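Local atomic coordinates of periplasmic sugar-binding domain protein (Pseudomonas fluorescens Pf-5, PDB entry 3H75), a protein that probably binds a carbohydrate in the periplasm, as a two-domain alpha/beta member of the bacterial solute-binding protein 2 family. Residues Met129-Leu134 / Leu208-Ala212; Leu148-Ser152 / Gln195-Leu200; Glu164-Arg168 / Gln181-Gly185. All blocks are in the same frame, centred on the assembly; numbering follows the deposited sequence.

Contact 1 of 3, residues Met129-Leu134 / Leu208-Ala212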
loop_
_atom_site.group_PDB
_atom_site.type_symbol
_atom_site.label_atom_id
_atom_site.label_comp_id
_atom_site.label_asym_id
_atom_site.label_seq_id
_atom_site.Cartn_x
_atom_site.Cartn_y
_atom_site.Cartn_z
HETATM N N MSE A 129 -11.341 4.497 6.065
HETATM C CA MSE A 129 -12.261 4.219 4.969
HETATM C C MSE A 129 -13.688 4.047 5.449
HETATM O O MSE A 129 -14.608 4.600 4.851
HETATM C CB MSE A 129 -11.844 2.984 4.175
HETATM C CG MSE A 129 -10.683 3.237 3.219
HETATM SE SE MSE A 129 -10.470 1.801 1.929
HETATM C CE MSE A 129 -9.745 0.438 3.122
ATOM N N LEU A 130 -13.894 3.294 6.523
ATOM C CA LEU A 130 -15.256 3.112 7.004
ATOM C C LEU A 130 -15.798 4.415 7.578
ATOM O O LEU A 130 -16.947 4.763 7.320
ATOM C CB LEU A 130 -15.347 2.001 8.055
ATOM C CG LEU A 130 -16.806 1.656 8.397
ATOM C CD1 LEU A 130 -17.523 1.181 7.143
ATOM C CD2 LEU A 130 -16.859 0.594 9.469
ATOM N N LYS A 131 -14.982 5.134 8.350
ATOM C CA LYS A 131 -15.443 6.398 8.929
ATOM C C LYS A 131 -15.853 7.378 7.830
ATOM O O LYS A 131 -16.875 8.058 7.950
ATOM C CB LYS A 131 -14.357 7.025 9.811
ATOM C CG LYS A 131 -14.172 6.312 11.137
ATOM C CD LYS A 131 -13.252 7.085 12.072
ATOM C CE LYS A 131 -13.861 8.396 12.537
ATOM N NZ LYS A 131 -15.034 8.205 13.433
ATOM N N GLU A 132 -15.065 7.437 6.760
ATOM C CA GLU A 132 -15.358 8.326 5.639
ATOM C C GLU A 132 -16.631 7.907 4.913
ATOM O O GLU A 132 -17.455 8.751 4.549
ATOM C CB GLU A 132 -14.185 8.340 4.656
ATOM C CG GLU A 132 -13.018 9.199 5.097
ATOM C CD GLU A 132 -13.352 10.675 5.036
ATOM O OE1 GLU A 132 -13.547 11.191 3.915
ATOM O OE2 GLU A 132 -13.430 11.313 6.107
ATOM N N LEU A 133 -16.787 6.605 4.690
ATOM C CA LEU A 133 -17.978 6.102 4.012
ATOM C C LEU A 133 -19.216 6.449 4.830
ATOM O O LEU A 133 -20.228 6.895 4.284
ATOM C CB LEU A 133 -17.887 4.586 3.819
ATOM C CG LEU A 133 -16.945 4.063 2.733
ATOM C CD1 LEU A 133 -16.884 2.540 2.829
ATOM C CD2 LEU A 133 -17.434 4.497 1.348
ATOM N N LEU A 134 -19.131 6.244 6.142
ATOM C CA LEU A 134 -20.252 6.541 7.026
ATOM C C LEU A 134 -20.575 8.027 6.989
ATOM O O LEU A 134 -21.745 8.419 6.994
ATOM C CB LEU A 134 -19.919 6.114 8.458
ATOM C CG LEU A 134 -20.104 4.624 8.737
ATOM C CD1 LEU A 134 -19.558 4.279 10.120
ATOM C CD2 LEU A 134 -21.583 4.282 8.648
ATOM N N LEU A 208 -23.060 0.233 1.881
ATOM C CA LEU A 208 -21.629 0.524 1.917
ATOM C C LEU A 208 -20.781 -0.667 1.504
ATOM O O LEU A 208 -21.073 -1.802 1.877
ATOM C CB LEU A 208 -21.199 0.939 3.326
ATOM C CG LEU A 208 -21.867 2.147 3.978
ATOM C CD1 LEU A 208 -21.335 2.276 5.411
ATOM C CD2 LEU A 208 -21.596 3.408 3.165
ATOM N N VAL A 209 -19.733 -0.408 0.725
ATOM C CA VAL A 209 -18.811 -1.456 0.306
ATOM C C VAL A 209 -17.386 -0.981 0.580
ATOM O O VAL A 209 -16.886 -0.052 -0.061
ATOM C CB VAL A 209 -18.951 -1.792 -1.198
ATOM C CG1 VAL A 209 -17.961 -2.888 -1.585
ATOM C CG2 VAL A 209 -20.377 -2.246 -1.494
ATOM N N TRP A 210 -16.757 -1.610 1.562
ATOM C CA TRP A 210 -15.382 -1.312 1.968
ATOM C C TRP A 210 -14.490 -2.293 1.209
ATOM O O TRP A 210 -14.748 -3.495 1.223
ATOM C CB TRP A 210 -15.257 -1.565 3.476
ATOM C CG TRP A 210 -13.911 -1.339 4.123
ATOM C CD1 TRP A 210 -13.528 -0.248 4.850
ATOM C CD2 TRP A 210 -12.830 -2.283 4.219
ATOM N NE1 TRP A 210 -12.285 -0.457 5.404
ATOM C CE2 TRP A 210 -11.835 -1.697 5.033
ATOM C CE3 TRP A 210 -12.611 -3.567 3.702
ATOM C CZ2 TRP A 210 -10.636 -2.354 5.345
ATOM C CZ3 TRP A 210 -11.414 -4.225 4.013
ATOM C CH2 TRP A 210 -10.446 -3.613 4.828
ATOM N N SER A 211 -13.463 -1.781 0.531
ATOM C CA SER A 211 -12.524 -2.638 -0.202
ATOM C C SER A 211 -11.093 -2.314 0.198
ATOM O O SER A 211 -10.717 -1.142 0.294
ATOM C CB SER A 211 -12.670 -2.455 -1.714
ATOM O OG SER A 211 -13.893 -2.996 -2.173
ATOM N N ALA A 212 -10.294 -3.354 0.432
ATOM C CA ALA A 212 -8.905 -3.163 0.837
ATOM C C ALA A 212 -8.016 -2.623 -0.279
ATOM O O ALA A 212 -6.872 -2.264 -0.039
ATOM C CB ALA A 212 -8.333 -4.458 1.401
#
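M129, a selenomethionine, packs the end of its side chain against the indole of W210: SE of M129 sits 4.8 Å from the centroid of the five-membered ring of W210, and CE of M129 comes within 3.5 Å of NE1 of W210. This is a Met-aromatic contact of oblique geometry. SE of M129 also lies 3.4 Å from O of S211. One turn on, L133 points at the strand, its CD1 3.9 Å from O of V209 and its CB 3.9 Å from CD2 of L208. L130, its CB directed sideways, brings that atom to 4.3 Å from CD1 of W210, while its backbone N lies at the ring edge, 3.9 Å from the same CD1. CD2 of L134 is 3.8 Å from CD1 of L208. Helix and strand run nearly antiparallel, at 157° with axes 9.2 Å apart; the nearest CA atoms are those of L130 and W210 (6.7 Å) and of L133 and L208 (7.0 Å). That is alpha/beta packing of a helix, here 122-137, on the parallel part of a mixed sheet, at strand 206-211. L167 of helix 158-173 touches both L130 and W210. No hydrogen bond crosses the interface; NE1 of W210 donates to O of G126, earlier in helix 122-137. With its one ring nitrogen satisfied there, the indole can lie in an otherwise apolar core, where close side-chain packing rather than polar pairing joins helix to sheet.

Contact 2 of 3, residues Leu148-Ser152 / Gln195-Leu200; sequences LLAFS and QAQQLL
Build L148-S152 as an extended strand and Q195-L200 as helix, running nearly antiparallel: 163° between their directions, axes 10.5 Å apart, the CA atoms of L149 and L199 nearest at 7.8 Å. Alternate strand residues L149 and F151 point at the helix, both with chi1 m; L149 has chi2 t, and F151 has chi2 at -93°, which brings CE1 and CZ to the helix. Along the helix, Q195 comes first, its CB 3.8 Å from CE1 of F151 and close to the ring plane. A196 follows, sideways, with CB 3.9 Å from CZ of F151. L199 (m, t) touches both strand side chains, its CD1 3.9 Å from CZ of F151 and its CB 3.8 Å from CD1 of L149. L200, also m, t, swings its CD2 to 3.6 Å from CD1 of L149. No hydrogen bond crosses; the contact is apolar helix-on-sheet packing, typical of the three-layer alpha/beta/alpha sandwich of a periplasmic binding protein domain.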
loop_
_atom_site.group_PDB
_atom_site.type_symbol
_atom_site.label_atom_id
_atom_site.label_comp_id
_atom_site.label_asym_id
_atom_site.label_seq_id
_atom_site.Cartn_x
_atom_site.Cartn_y
_atom_site.Cartn_z
ATOM N N LEU A 148 -23.292 -3.457 5.317
ATOM C CA LEU A 148 -21.972 -3.338 4.715
ATOM C C LEU A 148 -21.393 -4.643 4.188
ATOM O O LEU A 148 -21.594 -5.706 4.776
ATOM C CB LEU A 148 -21.015 -2.793 5.779
ATOM C CG LEU A 148 -19.505 -2.898 5.550
ATOM C CD1 LEU A 148 -19.038 -1.786 4.629
ATOM C CD2 LEU A 148 -18.796 -2.797 6.901
ATOM N N LEU A 149 -20.669 -4.548 3.076
ATOM C CA LEU A 149 -19.974 -5.691 2.499
ATOM C C LEU A 149 -18.510 -5.276 2.525
ATOM O O LEU A 149 -18.195 -4.103 2.306
ATOM C CB LEU A 149 -20.396 -5.948 1.046
ATOM C CG LEU A 149 -21.811 -6.491 0.831
ATOM C CD1 LEU A 149 -22.090 -6.622 -0.667
ATOM C CD2 LEU A 149 -21.957 -7.852 1.512
ATOM N N ALA A 150 -17.620 -6.217 2.809
ATOM C CA ALA A 150 -16.195 -5.905 2.833
ATOM C C ALA A 150 -15.402 -6.873 1.969
ATOM O O ALA A 150 -15.613 -8.084 2.012
ATOM C CB ALA A 150 -15.669 -5.931 4.262
ATOM N N PHE A 151 -14.496 -6.320 1.172
ATOM C CA PHE A 151 -13.643 -7.115 0.299
ATOM C C PHE A 151 -12.213 -6.887 0.750
ATOM O O PHE A 151 -11.685 -5.780 0.625
ATOM C CB PHE A 151 -13.810 -6.661 -1.153
ATOM C CG PHE A 151 -15.143 -7.009 -1.738
ATOM C CD1 PHE A 151 -15.317 -8.195 -2.442
ATOM C CD2 PHE A 151 -16.240 -6.176 -1.546
ATOM C CE1 PHE A 151 -16.561 -8.552 -2.941
ATOM C CE2 PHE A 151 -17.495 -6.526 -2.043
ATOM C CZ PHE A 151 -17.654 -7.718 -2.742
ATOM N N SER A 152 -11.583 -7.926 1.286
ATOM C CA SER A 152 -10.210 -7.789 1.748
ATOM C C SER A 152 -9.270 -8.397 0.714
ATOM O O SER A 152 -9.726 -8.961 -0.274
ATOM C CB SER A 152 -10.035 -8.477 3.102
ATOM O OG SER A 152 -8.787 -8.136 3.675
ATOM N N GLN A 195 -17.545 -12.173 -6.832
ATOM C CA GLN A 195 -18.075 -12.258 -5.479
ATOM C C GLN A 195 -19.182 -11.225 -5.269
ATOM O O GLN A 195 -20.202 -11.520 -4.639
ATOM C CB GLN A 195 -16.948 -12.045 -4.458
ATOM C CG GLN A 195 -15.860 -13.117 -4.499
ATOM C CD GLN A 195 -14.650 -12.773 -3.639
ATOM O OE1 GLN A 195 -14.093 -11.679 -3.741
ATOM N NE2 GLN A 195 -14.230 -13.712 -2.798
ATOM N N ALA A 196 -18.984 -10.022 -5.808
ATOM C CA ALA A 196 -19.957 -8.940 -5.674
ATOM C C ALA A 196 -21.269 -9.250 -6.382
ATOM O O ALA A 196 -22.340 -8.890 -5.898
ATOM C CB ALA A 196 -19.374 -7.630 -6.207
ATOM N N GLN A 197 -21.190 -9.911 -7.532
ATOM C CA GLN A 197 -22.404 -10.256 -8.264
ATOM C C GLN A 197 -23.339 -11.046 -7.362
ATOM O O GLN A 197 -24.548 -10.833 -7.361
ATOM C CB GLN A 197 -22.080 -11.106 -9.491
ATOM C CG GLN A 197 -21.430 -10.365 -10.640
ATOM C CD GLN A 197 -21.228 -11.265 -11.844
ATOM O OE1 GLN A 197 -20.532 -12.276 -11.764
ATOM N NE2 GLN A 197 -21.844 -10.905 -12.965
ATOM N N GLN A 198 -22.762 -11.964 -6.596
ATOM C CA GLN A 198 -23.538 -12.802 -5.695
ATOM C C GLN A 198 -23.959 -12.056 -4.433
ATOM O O GLN A 198 -25.139 -12.029 -4.080
ATOM C CB GLN A 198 -22.725 -14.038 -5.312
ATOM C CG GLN A 198 -22.269 -14.872 -6.497
ATOM C CD GLN A 198 -21.364 -16.018 -6.088
ATOM O OE1 GLN A 198 -21.753 -16.880 -5.299
ATOM N NE2 GLN A 198 -20.148 -16.032 -6.624
ATOM N N LEU A 199 -22.987 -11.444 -3.764
ATOM C CA LEU A 199 -23.240 -10.718 -2.521
ATOM C C LEU A 199 -24.238 -9.563 -2.615
ATOM O O LEU A 199 -25.089 -9.404 -1.737
ATOM C CB LEU A 199 -21.912 -10.210 -1.945
ATOM C CG LEU A 199 -20.934 -11.301 -1.493
ATOM C CD1 LEU A 199 -19.578 -10.691 -1.179
ATOM C CD2 LEU A 199 -21.498 -12.030 -0.278
ATOM N N LEU A 200 -24.143 -8.752 -3.665
ATOM C CA LEU A 200 -25.053 -7.622 -3.809
ATOM C C LEU A 200 -26.479 -8.059 -4.103
ATOM O O LEU A 200 -27.424 -7.311 -3.862
ATOM C CB LEU A 200 -24.557 -6.668 -4.899
ATOM C CG LEU A 200 -23.352 -5.818 -4.489
ATOM C CD1 LEU A 200 -22.842 -5.040 -5.692
ATOM C CD2 LEU A 200 -23.754 -4.871 -3.358
#

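Contact 3 of 3, residues Glu164-Arg168 / Gln181-Gly185; sequences ERGLR and QLVYG
Set helix 164-168 against strand 181-184 with their directions almost exactly opposed, at 177°, and a wide 12.5 Å between axes. The nearest CA atoms, those of E164 and L182, are 9.5 Å apart, so side chains must bridge the gap. E164 does so fully extended, chi1 and chi2 both t, with chi3 at -32° setting the carboxylate. Its OE1 accepts a hydrogen bond from OH of Y184 at 2.9 Å; Y184, chi1 m and chi2 -75°, leaves its strand sideways but brings its hydroxyl back to the helix. The other oxygen, OE2 of E164, takes R168 one turn later. R168 folds back with chi1 and chi2 both m, then runs straight with chi3 at 179°, placing NH2 of R168 3.2 Å and NE of R168 3.3 Å from OE2 of E164 in a salt bridge. The carboxylate is thus shared between a neighbour on its own helix and a partner on the strand. Beneath this polar layer, L182 (chi1 t, chi2 152°) points at the helix and offers CD1 to three side chains: CD of E164 at 3.7 Å, NH2 of R168 at 3.9 Å and CD2 of L167 at 4.0 Å. L167, with chi1 t and chi2 p, marks the buried side, while R168 is exposed. The two segments belong to the beta-alpha-beta unit of strand 146-152, helix 158-173 and edge strand 177-184: L167 and L182 both touch A150 of the first strand, L167 also reaches L130 of helix 122-137, and V183 faces helix 189-202 across the sheet.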
loop_
_atom_site.group_PDB
_atom_site.type_symbol
_atom_site.label_atom_id
_atom_site.label_comp_id
_atom_site.label_asym_id
_atom_site.label_seq_id
_atom_site.Cartn_x
_atom_site.Cartn_y
_atom_site.Cartn_z
ATOM N N GLU A 164 -7.879 -4.646 7.740
ATOM C CA GLU A 164 -9.063 -5.245 8.343
ATOM C C GLU A 164 -9.145 -4.872 9.818
ATOM O O GLU A 164 -10.235 -4.645 10.345
ATOM C CB GLU A 164 -9.047 -6.771 8.225
ATOM C CG GLU A 164 -10.359 -7.395 8.698
ATOM C CD GLU A 164 -10.380 -8.908 8.607
ATOM O OE1 GLU A 164 -9.737 -9.455 7.683
ATOM O OE2 GLU A 164 -11.057 -9.545 9.448
ATOM N N ARG A 165 -7.999 -4.814 10.493
ATOM C CA ARG A 165 -8.003 -4.449 11.904
ATOM C C ARG A 165 -8.608 -3.055 12.050
ATOM O O ARG A 165 -9.399 -2.808 12.959
ATOM C CB ARG A 165 -6.577 -4.470 12.477
ATOM C CG ARG A 165 -6.449 -3.847 13.865
ATOM C CD ARG A 165 -7.323 -4.541 14.904
ATOM N NE ARG A 165 -7.275 -3.848 16.191
ATOM C CZ ARG A 165 -8.052 -4.139 17.231
ATOM N NH1 ARG A 165 -8.945 -5.116 17.140
ATOM N NH2 ARG A 165 -7.935 -3.448 18.363
ATOM N N GLY A 166 -8.240 -2.151 11.142
ATOM C CA GLY A 166 -8.773 -0.797 11.176
ATOM C C GLY A 166 -10.273 -0.824 10.969
ATOM O O GLY A 166 -11.018 -0.119 11.650
ATOM N N LEU A 167 -10.717 -1.640 10.016
ATOM C CA LEU A 167 -12.142 -1.786 9.740
ATOM C C LEU A 167 -12.869 -2.275 10.992
ATOM O O LEU A 167 -13.914 -1.738 11.362
ATOM C CB LEU A 167 -12.364 -2.791 8.603
ATOM C CG LEU A 167 -13.792 -3.302 8.396
ATOM C CD1 LEU A 167 -14.686 -2.154 7.940
ATOM C CD2 LEU A 167 -13.794 -4.437 7.356
ATOM N N ARG A 168 -12.310 -3.297 11.640
ATOM C CA ARG A 168 -12.917 -3.859 12.846
ATOM C C ARG A 168 -13.026 -2.815 13.950
ATOM O O ARG A 168 -14.000 -2.800 14.697
ATOM C CB ARG A 168 -12.104 -5.053 13.350
ATOM C CG ARG A 168 -12.045 -6.230 12.376
ATOM C CD ARG A 168 -13.387 -6.940 12.238
ATOM N NE ARG A 168 -13.315 -8.040 11.276
ATOM C CZ ARG A 168 -14.341 -8.824 10.952
ATOM N NH1 ARG A 168 -15.524 -8.635 11.517
ATOM N NH2 ARG A 168 -14.191 -9.780 10.042
ATOM N N GLN A 181 -20.999 -9.585 5.336
ATOM C CA GLN A 181 -19.996 -10.540 4.901
ATOM C C GLN A 181 -18.699 -9.860 4.506
ATOM O O GLN A 181 -18.704 -8.792 3.896
ATOM C CB GLN A 181 -20.513 -11.322 3.691
ATOM C CG GLN A 181 -19.732 -12.577 3.384
ATOM C CD GLN A 181 -20.572 -13.817 3.585
ATOM O OE1 GLN A 181 -21.511 -14.071 2.831
ATOM N NE2 GLN A 181 -20.251 -14.591 4.615
ATOM N N LEU A 182 -17.589 -10.486 4.876
ATOM C CA LEU A 182 -16.274 -10.004 4.496
ATOM C C LEU A 182 -15.680 -11.165 3.720
ATOM O O LEU A 182 -15.608 -12.282 4.229
ATOM C CB LEU A 182 -15.407 -9.685 5.720
ATOM C CG LEU A 182 -13.962 -9.256 5.404
ATOM C CD1 LEU A 182 -13.428 -8.353 6.507
ATOM C CD2 LEU A 182 -13.075 -10.485 5.246
ATOM N N VAL A 183 -15.292 -10.916 2.476
ATOM C CA VAL A 183 -14.693 -11.964 1.663
ATOM C C VAL A 183 -13.282 -11.560 1.278
ATOM O O VAL A 183 -12.907 -10.393 1.377
ATOM C CB VAL A 183 -15.515 -12.244 0.381
ATOM C CG1 VAL A 183 -16.876 -12.808 0.756
ATOM C CG2 VAL A 183 -15.680 -10.968 -0.435
ATOM N N TYR A 184 -12.496 -12.537 0.852
ATOM C CA TYR A 184 -11.126 -12.278 0.456
ATOM C C TYR A 184 -11.034 -12.293 -1.058
ATOM O O TYR A 184 -11.098 -13.349 -1.692
ATOM C CB TYR A 184 -10.205 -13.316 1.103
ATOM C CG TYR A 184 -10.076 -13.086 2.595
ATOM C CD1 TYR A 184 -9.289 -12.044 3.085
ATOM C CD2 TYR A 184 -10.819 -13.834 3.508
ATOM C CE1 TYR A 184 -9.244 -11.746 4.443
ATOM C CE2 TYR A 184 -10.785 -13.542 4.874
ATOM C CZ TYR A 184 -9.996 -12.495 5.332
ATOM O OH TYR A 184 -9.979 -12.174 6.674
ATOM N N GLY A 185 -10.921 -11.095 -1.630
ATOM C CA GLY A 185 -10.834 -10.951 -3.072
ATOM C C GLY A 185 -9.423 -11.089 -3.612
ATOM O O GLY A 185 -9.215 -10.986 -4.817
#

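All three contacts belong to one domain and share one sheet, in which strand 146-152 lies between 206-211 and 177-184. Contacts 1 and 2, centres about 13 Å apart, meet where N of F151 is 2.8 Å from O of W210 and N of A212 2.8 Å from O of F151, both probable hydrogen bonds. Contacts 2 and 3, centres about 11 Å apart, join likewise on the far edge of that strand, N of S152 being 2.8 Å from O of V183. The helices of contacts 1 and 3 touch, CD2 of L130 lying 3.8 Å from CD1 of L167, and CB of L167 packs 3.7 Å from CZ2 of W210 on the strand, whereas contact 2 fills the opposite face of the sheet.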